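Local atomic coordinates of endo-1,4-b-d-mannanase (Trichoderma reesei, PDB entry 1QNR), a protein that hydrolyses internal beta-1,4-mannosidic linkages in mannan-type polysaccharides, as an endo-acting glycoside hydrolase of family 5. Residues S8-N13 with T296-G301; Y27-L32 with D39-H44; A150-Y155 with S193-H198. All blocks are in the same frame, centred on the assembly; numbering follows the deposited sequence.

All three contacts belong to one family 5 domain with a TIM-barrel framework, but none touches another. Contact 1 joins the N-terminal hairpin to the start of strand 300-309 and so spans most of the chain; contact 2 and then contact 3 fall in sequence within that span. The centres of contact 1 and contact 2 are about 27 Å apart, those of contact 1 and contact 3 about 25 Å, and those of contact 2 and contact 3 about 22 Å. Contacts 1 and 3 lie where the chain enters barrel strands, contact 2 where strand 21-25 leaves for helix 35-47. Together they sample the two ends of the barrel: hairpin on strand, loop on helix, and helix end beside helix end.

Contact 1 of 3, residues S8-N13 with T296-G301; sequences SGTQFN and TTRGMG
F12 meets G301 with the rim of its ring, and T10 faces R298 and G299 largely through water; no direct hydrogen bond links 8-13 to 296-301. Followed outward, F12 leaves the strand with CB directed neither at nor away from the partner segment. Its CG then lies beside the backbone N (chi1 -65°), which swings the ring toward G301. F12 CD2 comes first, 4.0 Å from G301 O, which sits at the ring edge near its plane. One atom further, F12 CE2 lies 4.1 Å from G301 CA. This spacing depends on a glycine: a CB built on G301 would fall only 2.7 Å from F12 CE2, a clash. Beside the ring, a water accepts from F12 N at 2.8 Å and donates to G301 O, bridging the two backbones.

The second half of the contact is wetter. T10 OG1 stays 3.6 Å from R298 NH2, the two side chains crossing at about a right angle, and one water bonded to both atoms closes the interval. Another water donates to T10 O at 2.9 Å, also pairs with T10 OG1, and accepts weakly from G299 N. R298 and G299 form the corner of a type II turn, facing the two-residue hairpin loop closed by mutual S8 and Q11 bonds.

Beyond G301, the F12 ring meets F162 and F237 and touches V273, residues at or near the starts of barrel strands. This is the N-terminal hairpin of a TIM barrel lying across the strand-entry end, with F12 packed among residues at the N-terminal ends of the strands.

Contact 2 of 3, residues Y27-L32 with D39-H44; sequences YWCSFL and DSTFSH
The indole of W28 and the phenyl ring of F42 both border on C29 and T41, and neither ring meets its partner across the contact squarely. Over one face of the W28 indole, displaced toward the rim, lies C29 SG, while Y27 CE2 sits in plane at the edge. T41 CG2 reaches the same indole obliquely, as C29 SG does the ring of F42. The motif is a cysteine sulfur-aromatic contact between C29, in the loop after strand 21-25 of the TIM barrel, and F42 of helix 35-47, which the loop leads into.

C29 SG is 5.0 Å from the centroid of the F42 ring, 67° off its normal, with F42 CE1 the nearest ring atom at 3.8 Å. C29 SG is also disulfide-bonded to C26, so the sulfur that touches the helix belongs to a cystine. No hydrogen bond crosses here; the touching is apolar and sulfur-aromatic. F42 also packs against V95, S98 and H102 of helix 90-102, while W28 NE1 is bonded to W308 O in strand 300-309.

T41 completes the cluster. Its methyl faces both W28 and C29: T41 CG2 is 3.9 Å from W28 CH2 and equally far from C29 SG. Chi1 of -59° places CG2 anti to the backbone N, facing the loop, and leaves T41 OG1 turned back along its own helix, hydrogen-bonded to D37 O.

Contact 3 of 3, residues A150-Y155 with S193-H198; sequences AVVSRY and SLDSNH. With NAG (2-acetamido-2-deoxy-beta-D-glucopyranose), chain G.
V152 CG1 lies against the base of D195, 3.7 Å from D195 CB, and 3.9 Å from L194 CB. A few residues on, Y155 O approaches H198 CE1 obliquely at 3.6 Å. These are the closest touches between the two segments, and no hydrogen bond joins them.

What positions them is the carboxylate of D195, whose CG stands anti to the backbone N (chi1 173°), which turns the carboxylate toward N197 and H198, the residues that follow. There D195 OD2 offers its syn lone pair to H198 ND1 at 2.6 Å, nearly straight at 172° and almost in the imidazole plane. W164 NE1 shares that oxygen. D195 OD1 takes N197 N at 2.8 Å, forming an Asx turn, with a weaker bond from H198 N. Since H198 NE2 is bonded to S158 O, both ring nitrogens are engaged, consistent with a positively charged ring. With an alanine here, H198 ND1 and W164 NE1 would probably lose their common acceptor, leaving the imidazole freer to turn and the 195-198 loop without its brace.

Outside the turn sits an N-acetylglucosamine of a protein-attached glycan: S196 N donates to its O6 at 3.0 Å, and N197 ND2 to its O5 while also holding A156 O.

In the barrel the contact sets residues 150-155 of helix 138-155 beside the end of helix 178-194, just before strand 199-201; W164 of strand 161-165 backs V152, and Y155 packs on helix 90-102.

Contact 1 of 3, residues S8-N13 with T296-G301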
loop_
_atom_site.group_PDB
_atom_site.type_symbol
_atom_site.label_atom_id
_atom_site.label_comp_id
_atom_site.label_asym_id
_atom_site.label_seq_id
_atom_site.Cartn_x
_atom_site.Cartn_y
_atom_site.Cartn_z
ATOM N N SER A 8 -17.671 0.339 9.036
ATOM C CA SER A 8 -19.030 0.068 9.643
ATOM C C SER A 8 -18.904 -1.389 10.039
ATOM O O SER A 8 -18.619 -2.336 9.281
ATOM C CB SER A 8 -20.087 0.280 8.546
ATOM O OG SER A 8 -21.395 0.054 9.093
ATOM N N GLY A 9 -19.017 -1.689 11.390
ATOM C CA GLY A 9 -18.780 -3.112 11.797
ATOM C C GLY A 9 -17.339 -3.512 11.525
ATOM O O GLY A 9 -16.487 -2.682 11.898
ATOM N N THR A 10 -17.066 -4.644 10.906
ATOM C CA THR A 10 -15.723 -5.017 10.505
ATOM C C THR A 10 -15.624 -5.079 8.948
ATOM O O THR A 10 -14.739 -5.747 8.396
ATOM C CB THR A 10 -15.186 -6.336 11.063
ATOM O OG1 THR A 10 -16.241 -7.293 10.861
ATOM C CG2 THR A 10 -14.898 -6.234 12.580
ATOM N N GLN A 11 -16.372 -4.153 8.365
ATOM C CA GLN A 11 -16.396 -3.996 6.907
ATOM C C GLN A 11 -16.108 -2.533 6.545
ATOM O O GLN A 11 -16.261 -1.628 7.368
ATOM C CB GLN A 11 -17.716 -4.431 6.237
ATOM C CG GLN A 11 -18.380 -5.655 6.838
ATOM C CD GLN A 11 -19.645 -6.117 6.167
ATOM O OE1 GLN A 11 -19.602 -6.516 4.998
ATOM N NE2 GLN A 11 -20.737 -6.049 6.915
ATOM N N PHE A 12 -15.760 -2.284 5.268
ATOM C CA PHE A 12 -15.620 -0.908 4.815
ATOM C C PHE A 12 -16.907 -0.330 4.200
ATOM O O PHE A 12 -17.671 -1.082 3.568
ATOM C CB PHE A 12 -14.461 -0.767 3.781
ATOM C CG PHE A 12 -13.099 -1.069 4.402
ATOM C CD1 PHE A 12 -12.434 -0.108 5.160
ATOM C CD2 PHE A 12 -12.532 -2.309 4.244
ATOM C CE1 PHE A 12 -11.184 -0.391 5.723
ATOM C CE2 PHE A 12 -11.295 -2.596 4.820
ATOM C CZ PHE A 12 -10.607 -1.668 5.597
ATOM N N ASN A 13 -17.112 0.970 4.411
ATOM C CA ASN A 13 -18.221 1.702 3.780
ATOM C C ASN A 13 -17.615 2.659 2.742
ATOM O O ASN A 13 -16.921 3.610 3.094
ATOM C CB ASN A 13 -18.959 2.504 4.899
ATOM C CG ASN A 13 -20.143 3.274 4.390
ATOM O OD1 ASN A 13 -20.216 3.638 3.224
ATOM N ND2 ASN A 13 -21.142 3.609 5.271
ATOM N N THR A 296 -14.365 -15.427 1.636
ATOM C CA THR A 296 -15.209 -16.225 2.548
ATOM C C THR A 296 -14.657 -16.383 3.974
ATOM O O THR A 296 -15.195 -17.212 4.742
ATOM C CB THR A 296 -15.382 -17.658 1.959
ATOM O OG1 THR A 296 -14.138 -18.359 1.846
ATOM C CG2 THR A 296 -16.116 -17.611 0.603
ATOM N N THR A 297 -13.776 -15.529 4.474
ATOM C CA THR A 297 -13.231 -15.592 5.823
ATOM C C THR A 297 -13.613 -14.370 6.619
ATOM O O THR A 297 -13.365 -13.178 6.257
ATOM C CB THR A 297 -11.712 -15.775 5.819
ATOM O OG1 THR A 297 -11.320 -16.990 5.168
ATOM C CG2 THR A 297 -11.150 -15.921 7.224
ATOM N N ARG A 298 -14.291 -14.587 7.770
ATOM C CA ARG A 298 -14.673 -13.459 8.625
ATOM C C ARG A 298 -13.447 -12.640 9.085
ATOM O O ARG A 298 -12.426 -13.256 9.448
ATOM C CB ARG A 298 -15.412 -14.031 9.878
ATOM C CG ARG A 298 -16.897 -14.286 9.564
ATOM C CD ARG A 298 -17.733 -13.038 9.757
ATOM N NE ARG A 298 -17.611 -12.203 10.972
ATOM C CZ ARG A 298 -18.230 -11.003 11.049
ATOM N NH1 ARG A 298 -19.006 -10.604 10.011
ATOM N NH2 ARG A 298 -18.114 -10.168 12.061
ATOM N N GLY A 299 -13.587 -11.298 9.106
ATOM C CA GLY A 299 -12.413 -10.455 9.474
ATOM C C GLY A 299 -11.821 -9.835 8.215
ATOM O O GLY A 299 -11.179 -8.777 8.344
ATOM N N MET A 300 -12.044 -10.363 7.010
ATOM C CA MET A 300 -11.490 -9.757 5.798
ATOM C C MET A 300 -12.400 -8.662 5.228
ATOM O O MET A 300 -13.605 -8.875 5.070
ATOM C CB MET A 300 -11.265 -10.778 4.678
ATOM C CG MET A 300 -10.235 -11.837 5.033
ATOM S SD MET A 300 -8.593 -11.176 5.501
ATOM C CE MET A 300 -8.365 -9.969 4.148
ATOM N N GLY A 301 -11.869 -7.486 4.939
ATOM C CA GLY A 301 -12.614 -6.420 4.288
ATOM C C GLY A 301 -12.397 -6.240 2.831
ATOM O O GLY A 301 -13.246 -5.668 2.107
HETATM O O HOH W 1 -15.012 -8.629 8.451
HETATM O O HOH W 2 -18.346 -7.359 12.664
HETATM O O HOH W 3 -15.291 -4.301 3.344
#

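Contact 2 of 3, residues Y27-L32 with D39-H44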
loop_
_atom_site.group_PDB
_atom_site.type_symbol
_atom_site.label_atom_id
_atom_site.label_comp_id
_atom_site.label_asym_id
_atom_site.label_seq_id
_atom_site.Cartn_x
_atom_site.Cartn_y
_atom_site.Cartn_z
ATOM N N TYR A 27 1.714 0.969 -8.445
ATOM C CA TYR A 27 2.690 1.895 -7.847
ATOM C C TYR A 27 3.051 2.994 -8.828
ATOM O O TYR A 27 3.252 4.165 -8.411
ATOM C CB TYR A 27 3.966 1.178 -7.293
ATOM C CG TYR A 27 4.984 0.794 -8.362
ATOM C CD1 TYR A 27 5.946 1.744 -8.785
ATOM C CD2 TYR A 27 4.987 -0.469 -8.915
ATOM C CE1 TYR A 27 6.843 1.378 -9.807
ATOM C CE2 TYR A 27 5.888 -0.842 -9.914
ATOM C CZ TYR A 27 6.808 0.110 -10.317
ATOM O OH TYR A 27 7.744 -0.244 -11.326
ATOM N N TRP A 28 3.140 2.580 -10.093
ATOM C CA TRP A 28 3.746 3.387 -11.162
ATOM C C TRP A 28 2.773 4.432 -11.705
ATOM O O TRP A 28 3.171 5.410 -12.401
ATOM C CB TRP A 28 4.215 2.411 -12.283
ATOM C CG TRP A 28 3.192 1.380 -12.715
ATOM C CD1 TRP A 28 3.142 0.074 -12.292
ATOM C CD2 TRP A 28 2.063 1.537 -13.644
ATOM N NE1 TRP A 28 2.022 -0.573 -12.876
ATOM C CE2 TRP A 28 1.371 0.315 -13.706
ATOM C CE3 TRP A 28 1.566 2.626 -14.429
ATOM C CZ2 TRP A 28 0.258 0.053 -14.536
ATOM C CZ3 TRP A 28 0.412 2.382 -15.215
ATOM C CH2 TRP A 28 -0.209 1.121 -15.245
ATOM N N CYS A 29 1.492 4.335 -11.308
ATOM C CA CYS A 29 0.517 5.332 -11.751
ATOM C C CYS A 29 0.897 6.751 -11.306
ATOM O O CYS A 29 0.734 7.787 -11.988
ATOM C CB CYS A 29 -0.870 4.919 -11.096
ATOM S SG CYS A 29 -1.851 3.611 -12.029
ATOM N N SER A 30 1.538 6.825 -10.091
ATOM C CA SER A 30 1.961 8.135 -9.535
ATOM C C SER A 30 3.054 8.854 -10.305
ATOM O O SER A 30 3.261 10.051 -10.022
ATOM C CB SER A 30 2.622 7.890 -8.100
ATOM O OG SER A 30 1.587 7.254 -7.325
ATOM N N PHE A 31 3.758 8.159 -11.215
ATOM C CA PHE A 31 4.909 8.783 -11.894
ATOM C C PHE A 31 4.613 8.987 -13.389
ATOM O O PHE A 31 5.517 9.360 -14.155
ATOM C CB PHE A 31 6.154 7.854 -11.700
ATOM C CG PHE A 31 6.409 7.441 -10.255
ATOM C CD1 PHE A 31 6.246 8.388 -9.220
ATOM C CD2 PHE A 31 6.924 6.176 -9.975
ATOM C CE1 PHE A 31 6.504 7.965 -7.877
ATOM C CE2 PHE A 31 7.237 5.814 -8.674
ATOM C CZ PHE A 31 6.976 6.681 -7.610
ATOM N N LEU A 32 3.397 8.737 -13.815
ATOM C CA LEU A 32 3.008 9.010 -15.229
ATOM C C LEU A 32 2.993 10.528 -15.461
ATOM O O LEU A 32 2.315 11.268 -14.726
ATOM C CB LEU A 32 1.622 8.398 -15.487
ATOM C CG LEU A 32 1.570 6.879 -15.441
ATOM C CD1 LEU A 32 0.104 6.391 -15.502
ATOM C CD2 LEU A 32 2.372 6.172 -16.549
ATOM N N ASP A 39 -5.658 8.672 -17.217
ATOM C CA ASP A 39 -7.110 8.537 -17.444
ATOM C C ASP A 39 -7.436 7.206 -18.114
ATOM O O ASP A 39 -8.402 6.531 -17.712
ATOM C CB ASP A 39 -7.607 9.716 -18.302
ATOM C CG ASP A 39 -7.605 11.005 -17.407
ATOM O OD1 ASP A 39 -7.833 11.055 -16.188
ATOM O OD2 ASP A 39 -7.392 12.016 -17.973
ATOM N N SER A 40 -6.594 6.719 -19.083
ATOM C CA SER A 40 -6.971 5.430 -19.680
ATOM C C SER A 40 -6.810 4.288 -18.684
ATOM O O SER A 40 -7.643 3.375 -18.630
ATOM C CB SER A 40 -6.208 5.162 -20.998
ATOM O OG SER A 40 -4.799 5.186 -20.830
ATOM N N THR A 41 -5.768 4.318 -17.864
ATOM C CA THR A 41 -5.537 3.248 -16.885
ATOM C C THR A 41 -6.669 3.226 -15.838
ATOM O O THR A 41 -7.238 2.157 -15.519
ATOM C CB THR A 41 -4.175 3.489 -16.200
ATOM O OG1 THR A 41 -3.128 3.493 -17.223
ATOM C CG2 THR A 41 -3.852 2.368 -15.183
ATOM N N PHE A 42 -7.029 4.414 -15.291
ATOM C CA PHE A 42 -8.128 4.445 -14.301
ATOM C C PHE A 42 -9.467 4.141 -14.944
ATOM O O PHE A 42 -10.349 3.525 -14.256
ATOM C CB PHE A 42 -8.108 5.789 -13.540
ATOM C CG PHE A 42 -7.103 5.854 -12.425
ATOM C CD1 PHE A 42 -6.112 4.897 -12.187
ATOM C CD2 PHE A 42 -7.204 6.922 -11.523
ATOM C CE1 PHE A 42 -5.237 4.979 -11.068
ATOM C CE2 PHE A 42 -6.345 7.016 -10.449
ATOM C CZ PHE A 42 -5.354 6.047 -10.214
ATOM N N SER A 43 -9.682 4.478 -16.219
ATOM C CA SER A 43 -10.933 4.043 -16.882
ATOM C C SER A 43 -11.034 2.532 -16.881
ATOM O O SER A 43 -12.056 1.895 -16.565
ATOM C CB SER A 43 -11.008 4.648 -18.328
ATOM O OG SER A 43 -12.242 4.195 -18.971
ATOM N N HIS A 44 -9.945 1.799 -17.189
ATOM C CA HIS A 44 -9.934 0.324 -17.250
ATOM C C HIS A 44 -10.116 -0.330 -15.880
ATOM O O HIS A 44 -10.839 -1.328 -15.727
ATOM C CB HIS A 44 -8.582 -0.123 -17.853
ATOM C CG HIS A 44 -8.345 0.383 -19.233
ATOM N ND1 HIS A 44 -7.065 0.392 -19.749
ATOM C CD2 HIS A 44 -9.144 0.881 -20.235
ATOM C CE1 HIS A 44 -7.052 0.907 -20.980
ATOM N NE2 HIS A 44 -8.309 1.214 -21.309
#

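Contact 3 of 3, residues A150-Y155 with S193-H198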
loop_
_atom_site.group_PDB
_atom_site.type_symbol
_atom_site.label_atom_id
_atom_site.label_comp_id
_atom_site.label_asym_id
_atom_site.label_seq_id
_atom_site.Cartn_x
_atom_site.Cartn_y
_atom_site.Cartn_z
ATOM N N ALA A 150 3.501 17.549 4.023
ATOM C CA ALA A 150 3.339 18.109 2.646
ATOM C C ALA A 150 2.395 17.268 1.809
ATOM O O ALA A 150 1.676 17.856 0.972
ATOM C CB ALA A 150 4.719 18.183 1.990
ATOM N N VAL A 151 2.357 15.923 2.007
ATOM C CA VAL A 151 1.421 15.131 1.197
ATOM C C VAL A 151 0.024 15.159 1.765
ATOM O O VAL A 151 -0.972 15.499 1.058
ATOM C CB VAL A 151 1.919 13.655 1.130
ATOM C CG1 VAL A 151 0.878 12.732 0.415
ATOM C CG2 VAL A 151 3.274 13.586 0.359
ATOM N N VAL A 152 -0.129 14.947 3.087
ATOM C CA VAL A 152 -1.448 14.905 3.729
ATOM C C VAL A 152 -2.184 16.232 3.544
ATOM O O VAL A 152 -3.411 16.222 3.242
ATOM C CB VAL A 152 -1.407 14.526 5.212
ATOM C CG1 VAL A 152 -2.768 14.696 5.871
ATOM C CG2 VAL A 152 -0.918 13.080 5.397
ATOM N N SER A 153 -1.462 17.384 3.710
ATOM C CA SER A 153 -2.200 18.659 3.611
ATOM C C SER A 153 -2.718 18.897 2.216
ATOM O O SER A 153 -3.718 19.715 2.122
ATOM C CB SER A 153 -1.305 19.798 4.088
ATOM O OG SER A 153 -0.188 19.937 3.246
ATOM N N ARG A 154 -2.202 18.275 1.159
ATOM C CA ARG A 154 -2.769 18.497 -0.168
ATOM C C ARG A 154 -4.131 17.886 -0.346
ATOM O O ARG A 154 -4.969 18.387 -1.176
ATOM C CB ARG A 154 -1.848 17.902 -1.312
ATOM C CG ARG A 154 -0.546 18.670 -1.367
ATOM C CD ARG A 154 0.436 18.095 -2.412
ATOM N NE ARG A 154 0.317 18.741 -3.752
ATOM C CZ ARG A 154 0.864 19.915 -4.041
ATOM N NH1 ARG A 154 1.604 20.585 -3.125
ATOM N NH2 ARG A 154 0.703 20.476 -5.245
ATOM N N TYR A 155 -4.382 16.695 0.277
ATOM C CA TYR A 155 -5.571 15.900 -0.070
ATOM C C TYR A 155 -6.426 15.621 1.162
ATOM O O TYR A 155 -7.338 14.777 1.116
ATOM C CB TYR A 155 -5.175 14.556 -0.726
ATOM C CG TYR A 155 -4.048 14.703 -1.755
ATOM C CD1 TYR A 155 -4.222 15.501 -2.878
ATOM C CD2 TYR A 155 -2.853 13.996 -1.621
ATOM C CE1 TYR A 155 -3.190 15.707 -3.813
ATOM C CE2 TYR A 155 -1.840 14.188 -2.567
ATOM C CZ TYR A 155 -2.012 14.989 -3.657
ATOM O OH TYR A 155 -0.965 15.103 -4.568
ATOM N N SER A 193 -3.549 14.015 13.630
ATOM C CA SER A 193 -3.560 15.450 14.030
ATOM C C SER A 193 -3.607 16.381 12.835
ATOM O O SER A 193 -3.943 17.583 12.982
ATOM C CB SER A 193 -2.291 15.787 14.873
ATOM O OG SER A 193 -1.085 16.035 14.118
ATOM N N LEU A 194 -3.233 15.856 11.624
ATOM C CA LEU A 194 -3.281 16.639 10.410
ATOM C C LEU A 194 -4.577 16.435 9.621
ATOM O O LEU A 194 -4.884 17.268 8.715
ATOM C CB LEU A 194 -2.155 16.178 9.419
ATOM C CG LEU A 194 -0.732 16.356 9.986
ATOM C CD1 LEU A 194 0.280 15.800 8.966
ATOM C CD2 LEU A 194 -0.431 17.870 10.163
ATOM N N ASP A 195 -5.320 15.359 9.872
ATOM C CA ASP A 195 -6.467 14.961 9.041
ATOM C C ASP A 195 -7.394 14.027 9.857
ATOM O O ASP A 195 -6.978 12.887 10.207
ATOM C CB ASP A 195 -5.963 14.258 7.764
ATOM C CG ASP A 195 -7.013 13.623 6.865
ATOM O OD1 ASP A 195 -8.209 13.525 7.191
ATOM O OD2 ASP A 195 -6.608 13.282 5.682
ATOM N N SER A 196 -8.568 14.531 10.288
ATOM C CA SER A 196 -9.502 13.658 11.028
ATOM C C SER A 196 -10.563 12.972 10.162
ATOM O O SER A 196 -11.500 12.278 10.616
ATOM C CB SER A 196 -10.245 14.467 12.108
ATOM O OG SER A 196 -11.016 15.543 11.541
ATOM N N ASN A 197 -10.474 13.144 8.805
ATOM C CA ASN A 197 -11.422 12.584 7.909
ATOM C C ASN A 197 -11.092 11.160 7.457
ATOM O O ASN A 197 -11.999 10.420 7.099
ATOM C CB ASN A 197 -11.528 13.441 6.613
ATOM C CG ASN A 197 -11.936 14.876 6.890
ATOM O OD1 ASN A 197 -12.852 15.118 7.675
ATOM N ND2 ASN A 197 -11.166 15.823 6.272
ATOM N N HIS A 198 -9.796 10.807 7.439
ATOM C CA HIS A 198 -9.358 9.540 6.757
ATOM C C HIS A 198 -8.769 8.480 7.660
ATOM O O HIS A 198 -8.212 8.755 8.757
ATOM C CB HIS A 198 -8.281 9.905 5.684
ATOM C CG HIS A 198 -8.843 10.734 4.544
ATOM N ND1 HIS A 198 -8.367 12.025 4.245
ATOM C CD2 HIS A 198 -9.813 10.399 3.627
ATOM C CE1 HIS A 198 -9.078 12.410 3.155
ATOM N NE2 HIS A 198 -9.992 11.488 2.793
HETATM C C1 NAG G . -11.148 19.881 6.235
HETATM C C2 NAG G . -12.291 20.821 6.588
HETATM C C3 NAG G . -11.999 21.233 8.032
HETATM C C4 NAG G . -11.878 19.997 8.952
HETATM C C5 NAG G . -10.758 19.046 8.438
HETATM C C6 NAG G . -10.669 17.756 9.248
HETATM C C7 NAG G . -13.285 22.484 5.070
HETATM C C8 NAG G . -13.050 23.763 4.335
HETATM N N2 NAG G . -12.156 21.984 5.660
HETATM O O3 NAG G . -13.112 22.043 8.470
HETATM O O4 NAG G . -11.478 20.454 10.294
HETATM O O5 NAG G . -11.115 18.702 7.087
HETATM O O6 NAG G . -9.437 17.043 8.845
HETATM O O7 NAG G . -14.345 21.959 5.231
#